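Local structure of putative lipoprotein (Parabacteroides distasonis, 4FVS) at residues K19-D22 with N26-S29; E197-D200 with V204-S207. The protein is of unknown function but, as a putative exported lipoprotein with a YmcC-like fold related to the LolA/LolB clan, probably binds lipid. All coordinates share one frame; numbering follows the deposited sequence.

Contact 1 (K19-D22 with N26-S29)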
ATOM      1  N   LYS A  19       2.166 -10.759  -4.104  1.00 43.37           N
ATOM      2  CA  LYS A  19       1.597 -11.890  -3.379  1.00 43.64           C
ATOM      3  C   LYS A  19       1.813 -11.696  -1.878  1.00 50.43           C
ATOM      4  O   LYS A  19       2.863 -11.216  -1.449  1.00 51.90           O
ATOM      5  CB  LYS A  19       2.171 -13.231  -3.886  1.00 47.98           C
ATOM      6  CG  LYS A  19       1.664 -13.605  -5.271  1.00 43.81           C
ATOM      7  CD  LYS A  19       2.052 -14.975  -5.658  1.00 47.81           C
ATOM      8  CE  LYS A  19       1.546 -15.354  -7.031  1.00 49.47           C
ATOM      9  NZ  LYS A  19       2.076 -16.686  -7.466  1.00 50.89           N
ATOM     10  N   GLY A  20       0.786 -12.031  -1.107  1.00 48.19           N
ATOM     11  CA  GLY A  20       0.772 -11.889   0.345  1.00 47.61           C
ATOM     12  C   GLY A  20       1.004 -13.213   1.021  1.00 51.51           C
ATOM     13  O   GLY A  20       0.315 -14.185   0.716  1.00 52.15           O
ATOM     14  N   TYR A  21       1.990 -13.249   1.947  1.00 47.33           N
ATOM     15  CA  TYR A  21       2.418 -14.441   2.679  1.00 46.07           C
ATOM     16  C   TYR A  21       2.355 -14.247   4.175  1.00 48.35           C
ATOM     17  O   TYR A  21       2.420 -13.115   4.640  1.00 46.86           O
ATOM     18  CB  TYR A  21       3.862 -14.756   2.297  1.00 48.19           C
ATOM     19  CG  TYR A  21       4.083 -15.012   0.824  1.00 50.42           C
ATOM     20  CD1 TYR A  21       3.925 -16.290   0.284  1.00 53.17           C
ATOM     21  CD2 TYR A  21       4.489 -13.988  -0.029  1.00 50.07           C
ATOM     22  CE1 TYR A  21       4.124 -16.533  -1.072  1.00 50.97           C
ATOM     23  CE2 TYR A  21       4.690 -14.222  -1.390  1.00 51.65           C
ATOM     24  CZ  TYR A  21       4.513 -15.500  -1.904  1.00 57.22           C
ATOM     25  OH  TYR A  21       4.721 -15.751  -3.234  1.00 57.88           O
ATOM     26  N   ASP A  22       2.253 -15.344   4.935  1.00 46.07           N
ATOM     27  CA  ASP A  22       2.304 -15.331   6.400  1.00 46.22           C
ATOM     28  C   ASP A  22       3.790 -15.391   6.823  1.00 55.18           C
ATOM     29  O   ASP A  22       4.659 -15.496   5.949  1.00 54.64           O
ATOM     30  CB  ASP A  22       1.467 -16.480   7.018  1.00 47.88           C
ATOM     31  CG  ASP A  22       1.951 -17.924   6.802  1.00 57.18           C
ATOM     32  OD1 ASP A  22       3.103 -18.114   6.328  1.00 56.73           O
ATOM     33  OD2 ASP A  22       1.185 -18.857   7.115  1.00 62.22           O
ATOM     34  N   ASN A  26       3.782 -19.072   3.734  1.00 55.51           N
ATOM     35  CA  ASN A  26       2.643 -19.642   3.018  1.00 55.49           C
ATOM     36  C   ASN A  26       1.817 -18.567   2.361  1.00 58.57           C
ATOM     37  O   ASN A  26       1.471 -17.569   3.010  1.00 56.89           O
ATOM     38  CB  ASN A  26       1.736 -20.447   3.948  1.00 58.71           C
ATOM     39  CG  ASN A  26       2.385 -21.573   4.645  1.00 81.87           C
ATOM     40  OD1 ASN A  26       2.344 -21.641   5.881  1.00 78.49           O
ATOM     41  ND2 ASN A  26       2.981 -22.467   3.862  1.00 76.62           N
ATOM     42  N   LEU A  27       1.433 -18.802   1.096  1.00 55.42           N
ATOM     43  CA  LEU A  27       0.627 -17.868   0.319  1.00 52.55           C
ATOM     44  C   LEU A  27      -0.725 -17.695   0.970  1.00 55.98           C
ATOM     45  O   LEU A  27      -1.383 -18.671   1.332  1.00 57.66           O
ATOM     46  CB  LEU A  27       0.491 -18.341  -1.136  1.00 52.64           C
ATOM     47  CG  LEU A  27      -0.253 -17.410  -2.087  1.00 54.87           C
ATOM     48  CD1 LEU A  27       0.496 -16.095  -2.314  1.00 53.73           C
ATOM     49  CD2 LEU A  27      -0.515 -18.086  -3.386  1.00 55.67           C
ATOM     50  N   GLN A  28      -1.103 -16.439   1.161  1.00 49.48           N
ATOM     51  CA  GLN A  28      -2.360 -16.033   1.777  1.00 47.76           C
ATOM     52  C   GLN A  28      -3.282 -15.346   0.756  1.00 49.98           C
ATOM     53  O   GLN A  28      -4.496 -15.582   0.771  1.00 48.42           O
ATOM     54  CB  GLN A  28      -2.086 -15.074   2.969  1.00 47.90           C
ATOM     55  CG  GLN A  28      -1.313 -15.688   4.149  1.00 65.45           C
ATOM     56  CD  GLN A  28      -2.167 -16.608   4.981  1.00 81.02           C
ATOM     57  OE1 GLN A  28      -2.014 -17.843   4.957  1.00 71.06           O
ATOM     58  NE2 GLN A  28      -3.092 -16.016   5.725  1.00 75.95           N
ATOM     59  N   SER A  29      -2.704 -14.473  -0.102  1.00 45.76           N
ATOM     60  CA  SER A  29      -3.448 -13.691  -1.075  1.00 44.89           C
ATOM     61  C   SER A  29      -2.621 -13.348  -2.309  1.00 48.26           C
ATOM     62  O   SER A  29      -1.408 -13.162  -2.243  1.00 47.66           O
ATOM     63  CB  SER A  29      -3.953 -12.393  -0.429  1.00 48.28           C
ATOM     64  OG  SER A  29      -2.925 -11.558   0.099  1.00 57.36           O
TER

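Contact 2 (E197-D200 with V204-S207)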
ATOM      1  N   GLU A 197       6.318  -5.455   4.980  1.00 46.00           N
ATOM      2  CA  GLU A 197       6.399  -6.323   6.156  1.00 45.51           C
ATOM      3  C   GLU A 197       5.482  -5.807   7.235  1.00 48.51           C
ATOM      4  O   GLU A 197       5.358  -4.588   7.395  1.00 48.31           O
ATOM      5  CB  GLU A 197       7.812  -6.412   6.679  1.00 49.02           C
ATOM      6  CG  GLU A 197       8.728  -7.209   5.780  1.00 59.56           C
ATOM      7  CD  GLU A 197      10.170  -7.254   6.229  1.00 69.20           C
ATOM      8  OE1 GLU A 197      10.478  -6.722   7.322  1.00 63.99           O
ATOM      9  OE2 GLU A 197      11.001  -7.787   5.459  1.00 59.80           O
ATOM     10  N   GLN A 198       4.798  -6.709   7.955  1.00 44.12           N
ATOM     11  CA  GLN A 198       3.865  -6.314   9.020  1.00 42.39           C
ATOM     12  C   GLN A 198       4.216  -7.048  10.318  1.00 47.07           C
ATOM     13  O   GLN A 198       4.344  -8.269  10.317  1.00 47.54           O
ATOM     14  CB  GLN A 198       2.398  -6.570   8.626  1.00 41.54           C
ATOM     15  CG  GLN A 198       1.917  -5.844   7.361  1.00 27.12           C
ATOM     16  CD  GLN A 198       2.350  -6.528   6.094  1.00 47.90           C
ATOM     17  OE1 GLN A 198       2.242  -7.742   5.957  1.00 50.73           O
ATOM     18  NE2 GLN A 198       2.842  -5.768   5.134  1.00 37.22           N
ATOM     19  N   TYR A 199       4.368  -6.285  11.414  1.00 42.42           N
ATOM     20  CA  TYR A 199       4.756  -6.758  12.745  1.00 43.19           C
ATOM     21  C   TYR A 199       3.727  -6.441  13.815  1.00 49.11           C
ATOM     22  O   TYR A 199       2.998  -5.450  13.693  1.00 48.55           O
ATOM     23  CB  TYR A 199       6.067  -6.089  13.149  1.00 44.89           C
ATOM     24  CG  TYR A 199       7.239  -6.467  12.272  1.00 46.38           C
ATOM     25  CD1 TYR A 199       7.505  -5.778  11.088  1.00 46.14           C
ATOM     26  CD2 TYR A 199       8.117  -7.478  12.650  1.00 49.11           C
ATOM     27  CE1 TYR A 199       8.581  -6.124  10.277  1.00 46.83           C
ATOM     28  CE2 TYR A 199       9.187  -7.845  11.836  1.00 51.33           C
ATOM     29  CZ  TYR A 199       9.411  -7.167  10.649  1.00 58.36           C
ATOM     30  OH  TYR A 199      10.462  -7.522   9.846  1.00 65.04           O
ATOM     31  N   ASP A 200       3.680  -7.264  14.874  1.00 47.61           N
ATOM     32  CA  ASP A 200       2.791  -7.062  16.020  1.00 48.86           C
ATOM     33  C   ASP A 200       3.503  -6.168  17.047  1.00 56.03           C
ATOM     34  O   ASP A 200       4.665  -5.787  16.812  1.00 55.54           O
ATOM     35  CB  ASP A 200       2.337  -8.413  16.632  1.00 52.76           C
ATOM     36  CG  ASP A 200       3.373  -9.265  17.343  1.00 68.07           C
ATOM     37  OD1 ASP A 200       4.509  -8.777  17.557  1.00 72.57           O
ATOM     38  OD2 ASP A 200       3.029 -10.391  17.750  1.00 69.26           O
ATOM     39  N   VAL A 204       7.110  -9.205  16.264  1.00 60.16           N
ATOM     40  CA  VAL A 204       7.009 -10.510  15.614  1.00 59.54           C
ATOM     41  C   VAL A 204       6.400 -10.303  14.223  1.00 61.57           C
ATOM     42  O   VAL A 204       5.293  -9.763  14.120  1.00 60.33           O
ATOM     43  CB  VAL A 204       6.173 -11.512  16.455  1.00 64.01           C
ATOM     44  CG1 VAL A 204       5.979 -12.827  15.712  1.00 64.23           C
ATOM     45  CG2 VAL A 204       6.765 -11.729  17.847  1.00 66.80           C
ATOM     46  N   LEU A 205       7.103 -10.738  13.167  1.00 56.63           N
ATOM     47  CA  LEU A 205       6.624 -10.638  11.793  1.00 53.37           C
ATOM     48  C   LEU A 205       5.380 -11.478  11.628  1.00 57.20           C
ATOM     49  O   LEU A 205       5.396 -12.668  11.931  1.00 60.17           O
ATOM     50  CB  LEU A 205       7.716 -11.084  10.806  1.00 54.32           C
ATOM     51  CG  LEU A 205       7.347 -11.011   9.329  1.00 56.39           C
ATOM     52  CD1 LEU A 205       7.465  -9.577   8.799  1.00 54.99           C
ATOM     53  CD2 LEU A 205       8.175 -11.967   8.527  1.00 56.25           C
ATOM     54  N   GLN A 206       4.298 -10.850  11.199  1.00 51.01           N
ATOM     55  CA  GLN A 206       3.002 -11.508  11.046  1.00 50.57           C
ATOM     56  C   GLN A 206       2.760 -11.915   9.595  1.00 55.40           C
ATOM     57  O   GLN A 206       2.151 -12.961   9.331  1.00 56.28           O
ATOM     58  CB  GLN A 206       1.858 -10.591  11.532  1.00 49.76           C
ATOM     59  CG  GLN A 206       1.899 -10.250  13.038  1.00 65.47           C
ATOM     60  CD  GLN A 206       1.830 -11.457  13.924  1.00 81.14           C
ATOM     61  OE1 GLN A 206       2.833 -11.878  14.509  1.00 79.58           O
ATOM     62  NE2 GLN A 206       0.651 -12.052  14.002  1.00 74.66           N
ATOM     63  N   SER A 207       3.217 -11.073   8.660  1.00 49.67           N
ATOM     64  CA  SER A 207       3.038 -11.250   7.230  1.00 47.67           C
ATOM     65  C   SER A 207       3.990 -10.361   6.446  1.00 50.42           C
ATOM     66  O   SER A 207       4.655  -9.506   7.019  1.00 51.34           O
ATOM     67  CB  SER A 207       1.594 -10.944   6.828  1.00 47.34           C
ATOM     68  OG  SER A 207       1.134  -9.707   7.347  1.00 49.04           O
TER

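Contact 1 (K19-D22 with N26-S29)
Leu27 swings CG to the far side from its backbone N (chi1 -176°), which brings CD1 over the aromatic ring of Tyr21; Tyr21 projects from the same face of the sheet, and its chi1 of -59°, CG beside the backbone N, turns the ring to meet that methyl. The result is a CH-pi contact: the methyl lies over one ring face, with 4.3 Å from Leu27 CD1 to the Tyr21 ring centroid, and the nearest ring carbon, Tyr21 CE1, is 3.9 Å from that CD1. The same methyl leans on Lys19 CB at 3.7 Å and on the CG and CD that follow it in the extended lysine chain. Backbone carbon C of Asn26 sits at the ring edge instead, while the phenol oxygen is hydrogen-bonded to Glu212 on the neighbouring strand 205-214. The two strands form the hairpin 15-22/27-41, and a classic beta bulge interrupts their register: Gln28 and Ser29 both face Gly20. Gly20 O takes two amide hydrogens, from Gln28 N at 2.7 Å, in the carbonyl plane, and from Ser29 N at 3.1 Å, tilted out of it. Gly20 N answers with a nearly straight bond to Ser29 O, 2.7 Å away. On the face that carries Ser29, its OG packs against Gly20 CA, and Val89 of helix 86-89 touches the serine. Nearer the turn, Asp22 N donates to Asn26 O at 3.0 Å. The aspartate carboxylate adds a second bond: Asp22 OD1 receives Asn26 N at 2.8 Å, the donor coming from above the carboxylate plane, 49° out of it. Gly25 N adds a weak bond to this oxygen. Alongside, Gln28 CG packs against Asp22 N.

Contact 2 (E197-D200 with V204-S207)
Tyr199 and Leu205 pack on one face of a beta hairpin, strands 192-200 and 205-214, where a classic beta bulge sets Gln206 and Ser207 together opposite Gln198. The tyrosine side chain can be traced outward across Leu205. Its CB starts beside the turn, 3.9 Å from Val204 O. CG is anti to the carbonyl carbon (chi1 -64°), which brings one ring face against Leu205, the two side chains crossing obliquely. Ring atom Tyr199 CD2 then passes Leu205 N at 3.5 Å, and Tyr199 CE2 meets Leu205 CB at 3.7 Å. Farther out, Tyr199 CZ comes 3.6 Å from Leu205 CD1, a methyl set over the ring face and displaced toward its rim in a CH-pi contact. At the tip, Tyr199 OH donates to Glu197 OE1 at 2.6 Å, meeting it from above the carboxylate plane, 45° out of it; Arg195 forms a salt bridge with the other oxygen of that glutamate. Tyr182 of strand 179-188 stacks with the same ring. Replacing the tyrosine by an alanine here would probably leave Leu205 CD1 without its aromatic platform and Glu197 OE1 without the phenol donor. At the bulge, Gln206 N bonds Gln198 O at 2.7 Å in the carbonyl plane, whereas the second amide, Ser207 N, reaches that oxygen only weakly. Gln198 N in turn donates to Ser207 O. Toward the turn, Asp200 N donates to Val204 O at 3.1 Å, and the aspartate side chain makes the return bond: Asp200 OD1 accepts Val204 N at 2.9 Å, from 47° out of the carboxylate plane, with Val204 CB lying against both carboxylate oxygens.

In the fold
Contact 1 closes near the start of the chain and contact 2 opens near its end, yet their centres are only about 12 Å apart, on the same side of the chain's centre. Strand 205-214 explains this: it runs antiparallel beside strand 15-22, so the four strands follow one another as 192-200, 205-214, 15-22 and 27-41. Tyr21 and Tyr208 share backbone hydrogen bonding along that seam, and the backbone oxygen of Tyr21 packs on the beta carbon of Ser207. Two bulged hairpin ends of like design thus lie side by side where the chain's first and last strands pair, joining both ends of the sequence in one continuous antiparallel run of this LolA/LolB-related protein.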